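Local coordinates for type IV pilin protein (Neisseria meningitidis, PDB 5V0M) that serves as PilV, a non-core minor pilin of type IV pili, and probably contributes to pilus-mediated cell adhesion, at residues V7-V12 with S93-D98; R13-H18 with K42-F47; T50-S55 with T60-P65; V76-L79 with I85-S88. One frame throughout, in Å; residues are numbered along the deposited sequence. Where two conformers were deposited one is given.

Contact 1. Residues V7-V12 with S93-D98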
loop_
_atom_site.group_PDB
_atom_site.type_symbol
_atom_site.label_atom_id
_atom_site.label_comp_id
_atom_site.label_asym_id
_atom_site.label_seq_id
_atom_site.Cartn_x
_atom_site.Cartn_y
_atom_site.Cartn_z
ATOM N N VAL A 7 5.790 -13.739 3.884
ATOM C CA VAL A 7 6.544 -12.699 4.590
ATOM C C VAL A 7 6.397 -11.351 3.893
ATOM O O VAL A 7 6.105 -10.328 4.527
ATOM C CB VAL A 7 8.027 -13.098 4.725
ATOM C CG1 VAL A 7 8.851 -11.946 5.258
ATOM C CG2 VAL A 7 8.178 -14.324 5.603
ATOM N N ARG A 8 6.612 -11.331 2.577
ATOM C CA ARG A 8 6.648 -10.057 1.871
ATOM C C ARG A 8 5.281 -9.393 1.880
ATOM O O ARG A 8 5.187 -8.165 2.024
ATOM C CB ARG A 8 7.185 -10.270 0.460
ATOM C CG ARG A 8 8.651 -10.653 0.472
ATOM C CD ARG A 8 9.115 -11.019 -0.915
ATOM N NE ARG A 8 10.516 -11.433 -0.885
ATOM C CZ ARG A 8 11.232 -11.755 -1.948
ATOM N NH1 ARG A 8 10.702 -11.699 -3.154
ATOM N NH2 ARG A 8 12.504 -12.095 -1.805
ATOM N N LEU A 9 4.213 -10.171 1.730
ATOM C CA LEU A 9 2.873 -9.593 1.790
ATOM C C LEU A 9 2.530 -9.111 3.182
ATOM O O LEU A 9 1.856 -8.078 3.318
ATOM C CB LEU A 9 1.838 -10.574 1.261
ATOM C CG LEU A 9 1.836 -10.747 -0.256
ATOM C CD1 LEU A 9 1.165 -12.035 -0.672
ATOM C CD2 LEU A 9 1.203 -9.528 -0.917
ATOM N N SER A 10 3.027 -9.782 4.223
ATOM C CA SER A 10 2.808 -9.276 5.575
ATOM C C SER A 10 3.564 -7.974 5.790
ATOM O O SER A 10 3.045 -7.033 6.416
ATOM C CB SER A 10 3.214 -10.341 6.594
ATOM O OG SER A 10 3.115 -9.860 7.922
ATOM N N GLU A 11 4.766 -7.882 5.248
ATOM C CA GLU A 11 5.551 -6.668 5.439
ATOM C C GLU A 11 4.951 -5.488 4.685
ATOM O O GLU A 11 5.020 -4.353 5.165
ATOM C CB GLU A 11 7.006 -6.913 5.075
ATOM C CG GLU A 11 7.664 -7.830 6.118
ATOM C CD GLU A 11 9.063 -8.302 5.740
ATOM O OE1 GLU A 11 9.493 -8.074 4.584
ATOM O OE2 GLU A 11 9.738 -8.907 6.610
ATOM N N VAL A 12 4.393 -5.708 3.485
ATOM C CA VAL A 12 3.838 -4.563 2.763
ATOM C C VAL A 12 2.562 -4.086 3.436
ATOM O O VAL A 12 2.224 -2.888 3.376
ATOM C CB VAL A 12 3.638 -4.862 1.265
ATOM C CG1 VAL A 12 2.397 -5.696 1.022
ATOM C CG2 VAL A 12 3.541 -3.561 0.492
ATOM N N SER A 93 -3.442 -16.491 -5.457
ATOM C CA SER A 93 -3.958 -16.071 -4.173
ATOM C C SER A 93 -2.955 -15.163 -3.482
ATOM O O SER A 93 -1.748 -15.240 -3.726
ATOM C CB SER A 93 -4.186 -17.283 -3.275
ATOM O OG SER A 93 -5.235 -18.091 -3.777
ATOM N N CYS A 94 -3.444 -14.342 -2.564
ATOM C CA CYS A 94 -2.612 -13.363 -1.878
ATOM C C CYS A 94 -2.601 -13.723 -0.402
ATOM O O CYS A 94 -3.467 -13.273 0.365
ATOM C CB CYS A 94 -3.146 -11.946 -2.096
ATOM S SG CYS A 94 -3.312 -11.488 -3.827
ATOM N N PRO A 95 -1.642 -14.527 0.045
ATOM C CA PRO A 95 -1.682 -15.005 1.429
ATOM C C PRO A 95 -1.578 -13.863 2.430
ATOM O O PRO A 95 -0.749 -12.959 2.292
ATOM C CB PRO A 95 -0.479 -15.963 1.509
ATOM C CG PRO A 95 0.402 -15.579 0.421
ATOM C CD PRO A 95 -0.479 -15.044 -0.687
ATOM N N GLY A 96 -2.435 -13.914 3.449
ATOM C CA GLY A 96 -2.589 -12.858 4.412
ATOM C C GLY A 96 -3.728 -11.919 4.094
ATOM O O GLY A 96 -4.139 -11.144 4.957
ATOM N N PHE A 97 -4.228 -11.969 2.859
ATOM C CA PHE A 97 -5.321 -11.136 2.392
ATOM C C PHE A 97 -6.469 -11.959 1.829
ATOM O O PHE A 97 -7.365 -11.394 1.187
ATOM C CB PHE A 97 -4.811 -10.144 1.332
ATOM C CG PHE A 97 -3.768 -9.175 1.855
ATOM C CD1 PHE A 97 -4.109 -8.001 2.504
ATOM C CD2 PHE A 97 -2.427 -9.475 1.696
ATOM C CE1 PHE A 97 -3.117 -7.142 2.974
ATOM C CE2 PHE A 97 -1.444 -8.614 2.153
ATOM C CZ PHE A 97 -1.792 -7.456 2.798
ATOM N N ASP A 98 -6.461 -13.271 2.035
ATOM C CA ASP A 98 -7.486 -14.146 1.467
ATOM C C ASP A 98 -8.127 -15.028 2.534
ATOM O O ASP A 98 -7.885 -14.888 3.748
ATOM C CB ASP A 98 -6.888 -14.982 0.335
ATOM C CG ASP A 98 -5.845 -15.982 0.814
ATOM O OD1 ASP A 98 -5.355 -15.871 1.940
ATOM O OD2 ASP A 98 -5.520 -16.914 0.037
ATOM O OXT ASP A 98 -8.920 -15.901 2.189
#
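Leu-9 packs against Pro-95 and Phe-97 in a small apolar contact that joins the first half of helix 3-30 to the C-terminal tail of the pilin. Across the two segments there is no hydrogen bond. The tail is shaped by a type II beta turn from Cys-94 to Phe-97, closed by the bond from Phe-97 N to Cys-94 O (2.9 Å). Gly-96 holds the third position of this turn with a phi of 96°, where a side chain would press on the carbonyl O of Pro-95.

The second and fourth residues of the turn, Pro-95 and Phe-97, present apolar groups to the helix. Leu-9 keeps CG beside its backbone N (chi1 -74°), which carries CD1 to the proline; CD1 presses on Pro-95 CD at 3.4 Å, tighter than usual carbon contact, and the two side chains meet at about a right angle. Phe-97 comes edge-on: its CE2 lies 3.5 Å from Leu-9 O, near the ring plane, and 3.9 Å from Leu-9 CB, which lies in that plane.

Cys-94 is tied by a disulfide to Cys-75, just before strand 76-80, as in other type IV pilins. Leu-9 also touches Val-77 of strand 76-80, while Phe-97 reaches Val-77 and Ile-85 and Ala-87 of edge strand 85-88.

Contact 2. Residues R13-H18 with K42-F47; sequences RTTLLH and KQNKYF
Thr-15 and Asn-44 are the residues of closest backbone approach, their CA atoms 6.7 Å apart, where helical residues 13-18 run past the irregular segment 42-47. The latter belongs to the connection from helix 3-30 to the first strand, the αβ-loop of the type IV pilin fold, and it bends here through an Asx turn. In that turn Asn-44 OD1 accepts from Tyr-46 N at 2.8 Å, with the donor in the carbonyl plane on a lone pair.

The same amide uses its other end on the helix. Asn-44 swings CG anti to its own N (chi1 -176°), extending the side chain to Thr-15, and ND2 donates to Thr-15 OG1 over 3.0 Å. The bond is nearly straight (168°), and OG1 sits almost in the amide plane, so the two bonds together fix the rotation of the amide. Thr-15 OG1 is gripped twice as well, since it also bonds to Glu-11 O one helical turn earlier; with its proton given to that carbonyl, its oxygen remains an acceptor for the asparagine.

The contact is otherwise slight and lies at the surface. The methyl branch of Thr-15 turns along the loop backbone, with CG2 resting 3.5 Å from Lys-42 O.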
loop_
_atom_site.group_PDB
_atom_site.type_symbol
_atom_site.label_atom_id
_atom_site.label_comp_id
_atom_site.label_asym_id
_atom_site.label_seq_id
_atom_site.Cartn_x
_atom_site.Cartn_y
_atom_site.Cartn_z
ATOM N N ARG A 13 1.854 -4.973 4.139
ATOM C CA ARG A 13 0.753 -4.504 4.973
ATOM C C ARG A 13 1.253 -3.444 5.945
ATOM O O ARG A 13 0.636 -2.389 6.100
ATOM C CB ARG A 13 0.117 -5.682 5.728
ATOM C CG ARG A 13 -0.932 -5.294 6.728
ATOM C CD ARG A 13 -1.345 -6.527 7.562
ATOM N NE ARG A 13 -2.009 -7.561 6.766
ATOM C CZ ARG A 13 -3.332 -7.681 6.647
ATOM N NH1 ARG A 13 -4.145 -6.838 7.266
ATOM N NH2 ARG A 13 -3.845 -8.651 5.902
ATOM N N THR A 14 2.393 -3.697 6.586
ATOM C CA THR A 14 2.955 -2.758 7.542
ATOM C C THR A 14 3.371 -1.454 6.864
ATOM O O THR A 14 3.125 -0.362 7.381
ATOM C CB THR A 14 4.121 -3.420 8.273
ATOM O OG1 THR A 14 3.610 -4.551 8.999
ATOM C CG2 THR A 14 4.781 -2.448 9.232
ATOM N N THR A 15 4.014 -1.544 5.707
ATOM C CA THR A 15 4.414 -0.339 4.975
ATOM C C THR A 15 3.199 0.526 4.658
ATOM O O THR A 15 3.233 1.753 4.802
ATOM C CB THR A 15 5.104 -0.745 3.667
ATOM O OG1 THR A 15 6.244 -1.569 3.929
ATOM C CG2 THR A 15 5.552 0.481 2.908
ATOM N N LEU A 16 2.129 -0.096 4.179
ATOM C CA LEU A 16 0.920 0.661 3.858
ATOM C C LEU A 16 0.330 1.294 5.113
ATOM O O LEU A 16 -0.053 2.472 5.102
ATOM C CB LEU A 16 -0.119 -0.209 3.161
ATOM C CG LEU A 16 0.276 -0.637 1.755
ATOM C CD1 LEU A 16 -0.585 -1.803 1.281
ATOM C CD2 LEU A 16 0.159 0.501 0.804
ATOM N N LEU A 17 0.247 0.533 6.215
ATOM C CA LEU A 17 -0.345 1.085 7.430
ATOM C C LEU A 17 0.461 2.280 7.917
ATOM O O LEU A 17 -0.117 3.286 8.352
ATOM C CB LEU A 17 -0.454 0.008 8.515
ATOM C CG LEU A 17 -1.483 -1.068 8.176
ATOM C CD1 LEU A 17 -1.307 -2.289 9.103
ATOM C CD2 LEU A 17 -2.915 -0.546 8.257
ATOM N N HIS A 18 1.795 2.210 7.844
ATOM C CA HIS A 18 2.617 3.343 8.262
ATOM C C HIS A 18 2.340 4.571 7.398
ATOM O O HIS A 18 2.219 5.697 7.907
ATOM C CB HIS A 18 4.091 2.976 8.205
ATOM C CG HIS A 18 4.523 2.055 9.302
ATOM N ND1 HIS A 18 3.744 1.803 10.412
ATOM C CD2 HIS A 18 5.651 1.327 9.461
ATOM C CE1 HIS A 18 4.375 0.957 11.207
ATOM N NE2 HIS A 18 5.536 0.657 10.655
ATOM N N LYS A 42 6.626 6.275 2.050
ATOM C CA LYS A 42 7.618 5.270 2.394
ATOM C C LYS A 42 7.437 4.030 1.528
ATOM O O LYS A 42 6.319 3.540 1.321
ATOM C CB LYS A 42 7.487 4.881 3.867
ATOM C CG LYS A 42 7.547 6.053 4.842
ATOM C CD LYS A 42 8.915 6.723 4.868
ATOM C CE LYS A 42 8.990 7.791 5.964
ATOM N NZ LYS A 42 10.363 8.335 6.145
ATOM N N GLN A 43 8.553 3.524 1.029
ATOM C CA GLN A 43 8.577 2.416 0.098
ATOM C C GLN A 43 8.982 1.126 0.783
ATOM O O GLN A 43 9.362 1.069 1.956
ATOM C CB GLN A 43 9.552 2.728 -1.031
ATOM C CG GLN A 43 9.193 3.966 -1.797
ATOM C CD GLN A 43 7.876 3.821 -2.505
ATOM O OE1 GLN A 43 7.589 2.789 -3.115
ATOM N NE2 GLN A 43 7.064 4.844 -2.423
ATOM N N ASN A 44 8.925 0.079 -0.011
ATOM C CA ASN A 44 9.255 -1.265 0.375
ATOM C C ASN A 44 10.203 -1.836 -0.680
ATOM O O ASN A 44 10.087 -1.497 -1.852
ATOM C CB ASN A 44 7.892 -1.914 0.351
ATOM C CG ASN A 44 7.913 -3.288 0.792
ATOM O OD1 ASN A 44 8.378 -4.144 0.079
ATOM N ND2 ASN A 44 7.304 -3.548 1.932
ATOM N N LYS A 45 11.140 -2.709 -0.274
ATOM C CA LYS A 45 12.075 -3.314 -1.212
ATOM C C LYS A 45 11.359 -4.087 -2.318
ATOM O O LYS A 45 11.879 -4.221 -3.424
ATOM C CB LYS A 45 12.976 -4.281 -0.413
ATOM C CG LYS A 45 14.274 -4.677 -1.016
ATOM C CD LYS A 45 15.308 -5.120 0.072
ATOM C CE LYS A 45 14.820 -6.205 1.016
ATOM N NZ LYS A 45 15.974 -6.924 1.654
ATOM N N TYR A 46 10.179 -4.625 -2.022
ATOM C CA TYR A 46 9.485 -5.602 -2.848
ATOM C C TYR A 46 8.231 -5.068 -3.518
ATOM O O TYR A 46 7.655 -5.779 -4.359
ATOM C CB TYR A 46 9.111 -6.802 -1.964
ATOM C CG TYR A 46 10.343 -7.477 -1.410
ATOM C CD1 TYR A 46 11.286 -8.050 -2.261
ATOM C CD2 TYR A 46 10.573 -7.521 -0.047
ATOM C CE1 TYR A 46 12.409 -8.668 -1.762
ATOM C CE2 TYR A 46 11.716 -8.149 0.463
ATOM C CZ TYR A 46 12.622 -8.685 -0.405
ATOM O OH TYR A 46 13.746 -9.334 0.105
ATOM N N PHE A 47 7.787 -3.858 -3.158
ATOM C CA PHE A 47 6.571 -3.251 -3.679
ATOM C C PHE A 47 6.780 -1.748 -3.783
ATOM O O PHE A 47 7.293 -1.114 -2.850
ATOM C CB PHE A 47 5.360 -3.461 -2.756
ATOM C CG PHE A 47 4.901 -4.885 -2.634
ATOM C CD1 PHE A 47 3.826 -5.361 -3.381
ATOM C CD2 PHE A 47 5.522 -5.730 -1.748
ATOM C CE1 PHE A 47 3.399 -6.678 -3.257
ATOM C CE2 PHE A 47 5.104 -7.038 -1.638
ATOM C CZ PHE A 47 4.043 -7.513 -2.399
#

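Contact 3. Residues T50-S55 with T60-P65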
loop_
_atom_site.group_PDB
_atom_site.type_symbol
_atom_site.label_atom_id
_atom_site.label_comp_id
_atom_site.label_asym_id
_atom_site.label_seq_id
_atom_site.Cartn_x
_atom_site.Cartn_y
_atom_site.Cartn_z
ATOM N N THR A 50 2.316 3.890 -4.110
ATOM C CA THR A 50 1.851 5.137 -4.697
ATOM C C THR A 50 0.491 5.474 -4.114
ATOM O O THR A 50 -0.151 4.651 -3.461
ATOM C CB THR A 50 1.726 4.980 -6.212
ATOM O OG1 THR A 50 0.825 3.901 -6.491
ATOM C CG2 THR A 50 3.078 4.705 -6.853
ATOM N N LEU A 51 0.062 6.705 -4.320
ATOM C CA LEU A 51 -1.314 7.101 -4.062
ATOM C C LEU A 51 -2.074 6.963 -5.360
ATOM O O LEU A 51 -1.893 7.768 -6.278
ATOM C CB LEU A 51 -1.355 8.533 -3.560
ATOM C CG LEU A 51 -1.017 8.632 -2.080
ATOM C CD1 LEU A 51 -0.496 10.030 -1.725
ATOM C CD2 LEU A 51 -2.251 8.296 -1.233
ATOM N N SER A 52 -2.935 5.955 -5.433
ATOM C CA SER A 52 -3.723 5.736 -6.630
ATOM C C SER A 52 -4.910 6.677 -6.703
ATOM O O SER A 52 -5.412 6.942 -7.803
ATOM C CB SER A 52 -4.190 4.281 -6.670
ATOM O OG SER A 52 -4.877 3.971 -5.469
ATOM N N LYS A 53 -5.388 7.160 -5.554
ATOM C CA LYS A 53 -6.494 8.102 -5.482
ATOM C C LYS A 53 -6.203 9.088 -4.367
ATOM O O LYS A 53 -5.817 8.685 -3.270
ATOM C CB LYS A 53 -7.803 7.382 -5.164
ATOM C CG LYS A 53 -8.196 6.335 -6.205
ATOM C CD LYS A 53 -9.500 5.614 -5.856
ATOM C CE LYS A 53 -10.675 6.586 -5.805
ATOM N NZ LYS A 53 -11.997 5.892 -5.799
ATOM N N VAL A 54 -6.405 10.377 -4.650
ATOM C CA VAL A 54 -6.312 11.440 -3.654
ATOM C C VAL A 54 -7.442 12.418 -3.899
ATOM O O VAL A 54 -7.602 12.919 -5.017
ATOM C CB VAL A 54 -4.976 12.204 -3.718
ATOM C CG1 VAL A 54 -4.957 13.334 -2.678
ATOM C CG2 VAL A 54 -3.813 11.259 -3.510
ATOM N N SER A 55 -8.202 12.698 -2.860
ATOM C CA SER A 55 -9.224 13.732 -2.910
ATOM C C SER A 55 -9.074 14.542 -1.626
ATOM O O SER A 55 -8.217 14.236 -0.795
ATOM C CB SER A 55 -10.608 13.098 -3.047
ATOM O OG SER A 55 -10.941 12.381 -1.886
ATOM N N THR A 60 -6.463 6.542 -1.427
ATOM C CA THR A 60 -6.157 5.120 -1.561
ATOM C C THR A 60 -4.678 4.993 -1.874
ATOM O O THR A 60 -4.184 5.601 -2.841
ATOM C CB THR A 60 -6.982 4.446 -2.650
ATOM O OG1 THR A 60 -8.373 4.566 -2.343
ATOM C CG2 THR A 60 -6.640 2.965 -2.742
ATOM N N LEU A 61 -3.984 4.231 -1.042
ATOM C CA LEU A 61 -2.619 3.808 -1.285
ATOM C C LEU A 61 -2.627 2.508 -2.056
ATOM O O LEU A 61 -3.472 1.639 -1.821
ATOM C CB LEU A 61 -1.941 3.559 0.053
ATOM C CG LEU A 61 -1.643 4.819 0.843
ATOM C CD1 LEU A 61 -1.553 4.558 2.339
ATOM C CD2 LEU A 61 -0.360 5.431 0.309
ATOM N N GLN A 62 -1.657 2.347 -2.950
ATOM C CA GLN A 62 -1.513 1.115 -3.715
ATOM C C GLN A 62 -0.074 0.641 -3.719
ATOM O O GLN A 62 0.847 1.425 -3.976
ATOM C CB GLN A 62 -1.975 1.338 -5.155
ATOM C CG GLN A 62 -1.921 0.108 -6.065
ATOM C CD GLN A 62 -2.657 0.334 -7.370
ATOM O OE1 GLN A 62 -3.864 0.607 -7.388
ATOM N NE2 GLN A 62 -1.935 0.251 -8.471
ATOM N N ALA A 63 0.118 -0.653 -3.467
ATOM C CA ALA A 63 1.417 -1.324 -3.504
ATOM C C ALA A 63 1.416 -2.271 -4.694
ATOM O O ALA A 63 0.668 -3.258 -4.710
ATOM C CB ALA A 63 1.655 -2.093 -2.210
ATOM N N ASP A 64 2.255 -1.964 -5.713
ATOM C CA ASP A 64 2.425 -2.805 -6.879
ATOM C C ASP A 64 3.729 -3.573 -6.742
ATOM O O ASP A 64 4.751 -2.976 -6.372
ATOM C CB ASP A 64 2.492 -1.954 -8.151
ATOM C CG ASP A 64 1.127 -1.410 -8.572
ATOM O OD1 ASP A 64 0.396 -2.165 -9.255
ATOM O OD2 ASP A 64 0.791 -0.272 -8.203
ATOM N N PRO A 65 3.763 -4.869 -7.030
ATOM C CA PRO A 65 5.002 -5.629 -6.869
ATOM C C PRO A 65 6.127 -5.102 -7.747
ATOM O O PRO A 65 5.936 -4.722 -8.902
ATOM C CB PRO A 65 4.609 -7.072 -7.236
ATOM C CG PRO A 65 3.300 -6.991 -7.883
ATOM C CD PRO A 65 2.646 -5.722 -7.439
HETATM O O HOH W 1 2.257 1.581 -6.933
HETATM O O HOH W 2 -5.981 1.535 -6.306
#
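Thr-60 O is approached by two successive backbone N-H groups: Ser-52 N at 2.9 Å, on a weak, bent bond of 129°, and Lys-53 N at 3.4 Å, straighter but long and also weak. Two residues thus face one, and the register slips by one residue. Lys-53 O in turn accepts a sound bond from Thr-60 N (2.9 Å). Before the slip, Thr-50 and Gln-62 form an antiparallel hydrogen-bonded pair; the shorter of its two bonds runs from Gln-62 N to Thr-50 O at 2.8 Å.

Thr-50, Lys-53, Thr-60 and Gln-62 share one face of the sheet. There Gln-62 extends with CG anti to its N (chi1 -178°), and its amide is held at both ends. NE2 donates to the syn lone pair of Asp-64 OD2 over 2.8 Å, nearly linear and in the amide plane, while OE1 receives a water proton at 2.6 Å. That water also bonds to Ser-52 OG, and a second water links Thr-50 OG1 with Asp-64 OD2.

On the other face, Leu-51 and Leu-61 lie side by side with their CD2 methyls 3.8 Å apart; Leu-61 continues onto Leu-16 of helix 3-30. The arrangement is a classic beta bulge, set within the first hairpin of the antiparallel pilin sheet.

Contact 4. Residues V76-L79 with I85-S88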
loop_
_atom_site.group_PDB
_atom_site.type_symbol
_atom_site.label_atom_id
_atom_site.label_comp_id
_atom_site.label_asym_id
_atom_site.label_seq_id
_atom_site.Cartn_x
_atom_site.Cartn_y
_atom_site.Cartn_z
ATOM N N VAL A 76 -1.556 -7.014 -5.971
ATOM C CA VAL A 76 -1.565 -5.579 -5.737
ATOM C C VAL A 76 -2.375 -5.329 -4.482
ATOM O O VAL A 76 -3.517 -5.794 -4.374
ATOM C CB VAL A 76 -2.184 -4.850 -6.934
ATOM C CG1 VAL A 76 -2.306 -3.366 -6.667
ATOM C CG2 VAL A 76 -1.347 -5.087 -8.184
ATOM N N VAL A 77 -1.819 -4.576 -3.546
ATOM C CA VAL A 77 -2.435 -4.370 -2.245
ATOM C C VAL A 77 -2.846 -2.911 -2.146
ATOM O O VAL A 77 -2.060 -2.015 -2.486
ATOM C CB VAL A 77 -1.471 -4.757 -1.113
ATOM C CG1 VAL A 77 -2.163 -4.671 0.263
ATOM C CG2 VAL A 77 -0.839 -6.149 -1.354
ATOM N N THR A 78 -4.067 -2.657 -1.679
ATOM C CA THR A 78 -4.580 -1.291 -1.522
ATOM C C THR A 78 -5.028 -1.047 -0.090
ATOM O O THR A 78 -5.466 -1.956 0.609
ATOM C CB THR A 78 -5.742 -0.992 -2.459
ATOM O OG1 THR A 78 -6.812 -1.922 -2.232
ATOM C CG2 THR A 78 -5.294 -1.081 -3.902
ATOM N N LEU A 79 -4.943 0.202 0.344
ATOM C CA LEU A 79 -5.378 0.584 1.683
ATOM C C LEU A 79 -5.929 1.992 1.584
ATOM O O LEU A 79 -5.242 2.881 1.073
ATOM C CB LEU A 79 -4.224 0.588 2.678
ATOM C CG LEU A 79 -4.520 1.179 4.054
ATOM C CD1 LEU A 79 -5.595 0.367 4.801
ATOM C CD2 LEU A 79 -3.282 1.249 4.895
ATOM N N ILE A 85 -8.259 -2.589 3.773
ATOM C CA ILE A 85 -7.099 -3.146 3.097
ATOM C C ILE A 85 -7.561 -4.347 2.274
ATOM O O ILE A 85 -8.441 -5.114 2.697
ATOM C CB ILE A 85 -5.992 -3.510 4.108
ATOM C CG1 ILE A 85 -4.631 -3.583 3.394
ATOM C CG2 ILE A 85 -6.305 -4.815 4.844
ATOM C CD1 ILE A 85 -3.396 -3.650 4.337
ATOM N N ALA A 86 -7.001 -4.502 1.083
ATOM C CA ALA A 86 -7.434 -5.559 0.192
ATOM C C ALA A 86 -6.292 -5.893 -0.748
ATOM O O ALA A 86 -5.421 -5.056 -0.999
ATOM C CB ALA A 86 -8.652 -5.175 -0.641
ATOM N N ALA A 87 -6.284 -7.116 -1.257
ATOM C CA ALA A 87 -5.305 -7.508 -2.255
ATOM C C ALA A 87 -5.973 -8.361 -3.317
ATOM O O ALA A 87 -6.925 -9.094 -3.042
ATOM C CB ALA A 87 -4.144 -8.264 -1.610
ATOM N N SER A 88 -5.476 -8.260 -4.545
ATOM C CA SER A 88 -5.906 -9.148 -5.614
ATOM C C SER A 88 -4.726 -9.418 -6.528
ATOM O O SER A 88 -3.897 -8.538 -6.777
ATOM C CB SER A 88 -7.070 -8.549 -6.415
ATOM O OG SER A 88 -6.647 -7.406 -7.134
HETATM O O HOH W 3 -5.760 -4.962 -5.731
#
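Val-77, Leu-79, Ile-85 and Ala-87 clothe one face of the two-stranded sheet formed by 76-79 and 85-88, and Val-76, Thr-78, Ala-86 and Ser-88 stand on the other. On the first face the contacts are apolar and diagonal as well as direct. Val-77 spreads its branches over two partners, CG1 meeting Ile-85 CG1 at 4.1 Å and CG2 meeting Ala-87 CB at 3.9 Å. Ile-85 has CG1 roughly anti to its N (chi1 -159°), which leans that branch over Thr-78 O and toward Val-77; its CB receives Leu-79 CD1 at 4.0 Å.

The strands form an antiparallel beta hairpin, the last of the pilin sheet, with axes 4.7 Å apart and N-to-C directions at 163°. Val-76 with Ser-88 and Thr-78 with Ala-86 are its hydrogen-bonded pairs. Thr-78 N to Ala-86 O is short at 2.8 Å, its donor nearly in line with the acceptor's C=O, whereas Ser-88 N to Val-76 O stretches to 3.2 Å and is tilted from the carbonyl plane. Between these pairs, Ala-87 CA meets Val-76 O at 3.3 Å in a CA-H...O contact.

The apolar face turns to Leu-16 of helix 3-30 and to Phe-97. On the other face a water donates to Val-76 O at 2.8 Å; its bond to Ser-88 OG is doubtful, since that side chain has two conformers.

Contacts 1 and 2 use successive turns of helix 3-30 but differ in chemistry: contact 1 is partly buried and mainly apolar, without a hydrogen bond across its segments, whereas contact 2 lies at the surface and rests on one side-chain hydrogen bond. Contacts 3 and 4 are hairpins of a single antiparallel sheet, joined through strands 59-65 and 76-80. The sheet bonding is regular in 4 and bulged in 3. Contact 3, like contact 2, is a surface contact, with more polar groups and water; contact 4, like contact 1, is partly buried and lies about 9 Å from it between centres, with Phe-97 packing onto its apolar face. Helix residue Leu-16 touches both hairpins, meeting Leu-61, Val-77 and Leu-79.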